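Local coordinates for protein short-chain type dehydrogenase/reductase (Mycobacterium ulcerans, PDB 3SVT) that probably acts as an oxidoreductase of the short-chain dehydrogenase/reductase family, built on a Rossmann-type fold, at residues B[145-150]-B[232-237]. Residues are numbered along the deposited sequence; the frame is centred on the assembly and turned at random.
Sequences SFVGIS and NMAMFL
Ser145 and Leu237 make the one polar link between strand 145-149 and helix 232-237: the hydroxyl OG of Ser145 donates to the carbonyl O of Leu237 over 2.9 Å. The C=O...OG angle of 119° is bent, and the donor stands well above the carbonyl plane, so it does not lie on a lone pair. A chi1 of 176° sets OG trans to the backbone N of Ser145, which brings it within bonding distance of the Leu237 carbonyl. The same carbonyl, near the C-terminal end of helix 227-238, also accepts from Arg188 NH2, so two side-chain donors share this buried oxygen.

The apolar part centres on Val147, whose two methyls have different nearest side-chain partners. CG2 meets CB of Leu237 at 4.0 Å, the two side chains crossing at about a right angle, while CG1 faces the CB of Ala234 at 4.3 Å. Val147 and Ala234 are also the pair with the nearest CA atoms, 6.6 Å apart.

The segment axes approach to 8.9 Å at 157°, close to antiparallel, the usual direction of a helix against the parallel strands in a Rossmann-type alpha/beta fold. Strand 144-149 lies between strands 94-97 and 187-198, and Val147 also touches Ile192 and Leu238. The helix lies between this sheet and the second subunit, where Phe236 stacks with Phe236 of that neighbouring chain.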
loop_
_atom_site.group_PDB
_atom_site.type_symbol
_atom_site.label_atom_id
_atom_site.label_comp_id
_atom_site.label_asym_id
_atom_site.label_seq_id
_atom_site.Cartn_x
_atom_site.Cartn_y
_atom_site.Cartn_z
ATOM N N SER B 145 8.305 -8.283 22.200
ATOM C CA SER B 145 8.278 -8.203 20.735
ATOM C C SER B 145 7.623 -9.428 20.104
ATOM O O SER B 145 8.079 -10.546 20.320
ATOM C CB SER B 145 9.723 -8.046 20.184
ATOM O OG SER B 145 9.720 -8.063 18.752
ATOM N N PHE B 146 6.554 -9.213 19.338
ATOM C CA PHE B 146 5.812 -10.301 18.720
ATOM C C PHE B 146 6.098 -10.238 17.208
ATOM O O PHE B 146 5.928 -9.195 16.602
ATOM C CB PHE B 146 4.312 -10.131 18.982
ATOM C CG PHE B 146 3.481 -11.295 18.534
ATOM C CD1 PHE B 146 3.201 -11.501 17.186
ATOM C CD2 PHE B 146 2.976 -12.206 19.472
ATOM C CE1 PHE B 146 2.437 -12.595 16.777
ATOM C CE2 PHE B 146 2.218 -13.294 19.071
ATOM C CZ PHE B 146 1.947 -13.494 17.729
ATOM N N VAL B 147 6.541 -11.331 16.622
ATOM C CA VAL B 147 6.780 -11.396 15.199
ATOM C C VAL B 147 5.886 -12.472 14.562
ATOM O O VAL B 147 5.999 -13.683 14.853
ATOM C CB VAL B 147 8.270 -11.708 14.918
ATOM C CG1 VAL B 147 8.555 -11.767 13.373
ATOM C CG2 VAL B 147 9.168 -10.685 15.634
ATOM N N GLY B 148 5.010 -12.036 13.679
ATOM C CA GLY B 148 4.167 -12.938 12.931
ATOM C C GLY B 148 4.765 -13.279 11.588
ATOM O O GLY B 148 5.208 -12.389 10.839
ATOM N N ILE B 149 4.770 -14.563 11.258
ATOM C CA ILE B 149 5.248 -14.983 9.932
ATOM C C ILE B 149 4.090 -15.119 8.946
ATOM O O ILE B 149 3.252 -16.007 9.068
ATOM C CB ILE B 149 6.022 -16.293 9.962
ATOM C CG1 ILE B 149 7.138 -16.236 11.015
ATOM C CG2 ILE B 149 6.576 -16.597 8.547
ATOM C CD1 ILE B 149 8.214 -15.217 10.736
ATOM N N SER B 150 4.071 -14.227 7.964
ATOM C CA SER B 150 3.010 -14.171 6.978
ATOM C C SER B 150 3.475 -14.868 5.688
ATOM O O SER B 150 4.002 -15.961 5.756
ATOM C CB SER B 150 2.613 -12.714 6.769
ATOM O OG SER B 150 1.602 -12.552 5.787
ATOM N N ASN B 232 17.019 -14.582 10.581
ATOM C CA ASN B 232 17.794 -13.353 10.788
ATOM C C ASN B 232 16.882 -12.109 10.985
ATOM O O ASN B 232 17.102 -11.291 11.880
ATOM C CB ASN B 232 18.699 -13.093 9.574
ATOM C CG ASN B 232 19.904 -14.043 9.471
ATOM O OD1 ASN B 232 20.393 -14.593 10.458
ATOM N ND2 ASN B 232 20.410 -14.190 8.245
ATOM N N MET B 233 15.865 -11.980 10.137
ATOM C CA MET B 233 14.902 -10.876 10.248
ATOM C C MET B 233 14.108 -10.977 11.538
ATOM O O MET B 233 13.852 -9.958 12.178
ATOM C CB MET B 233 13.922 -10.862 9.068
ATOM C CG MET B 233 12.912 -9.719 9.103
ATOM S SD MET B 233 13.625 -8.080 8.894
ATOM C CE MET B 233 13.884 -8.132 7.111
ATOM N N ALA B 234 13.693 -12.193 11.893
ATOM C CA ALA B 234 12.918 -12.359 13.111
ATOM C C ALA B 234 13.746 -11.970 14.318
ATOM O O ALA B 234 13.281 -11.245 15.186
ATOM C CB ALA B 234 12.382 -13.784 13.243
ATOM N N MET B 235 14.986 -12.450 14.360
ATOM C CA MET B 235 15.865 -12.151 15.485
ATOM C C MET B 235 16.157 -10.660 15.573
ATOM O O MET B 235 16.148 -10.067 16.660
ATOM C CB MET B 235 17.161 -12.981 15.407
ATOM C CG MET B 235 16.938 -14.487 15.618
ATOM S SD MET B 235 18.411 -15.522 15.450
ATOM C CE MET B 235 19.382 -14.837 16.758
ATOM N N PHE B 236 16.411 -10.032 14.436
ATOM C CA PHE B 236 16.568 -8.579 14.438
ATOM C C PHE B 236 15.329 -7.891 14.998
ATOM O O PHE B 236 15.444 -7.038 15.871
ATOM C CB PHE B 236 16.864 -8.042 13.040
ATOM C CG PHE B 236 16.861 -6.535 12.968
ATOM C CD1 PHE B 236 17.863 -5.797 13.562
ATOM C CD2 PHE B 236 15.829 -5.856 12.340
ATOM C CE1 PHE B 236 17.846 -4.425 13.535
ATOM C CE2 PHE B 236 15.828 -4.470 12.308
ATOM C CZ PHE B 236 16.846 -3.773 12.918
ATOM N N LEU B 237 14.142 -8.280 14.534
ATOM C CA LEU B 237 12.933 -7.636 15.057
ATOM C C LEU B 237 12.658 -7.942 16.554
ATOM O O LEU B 237 12.036 -7.136 17.223
ATOM C CB LEU B 237 11.718 -7.999 14.247
ATOM C CG LEU B 237 11.640 -7.476 12.824
ATOM C CD1 LEU B 237 10.473 -8.154 12.130
ATOM C CD2 LEU B 237 11.505 -5.928 12.789
#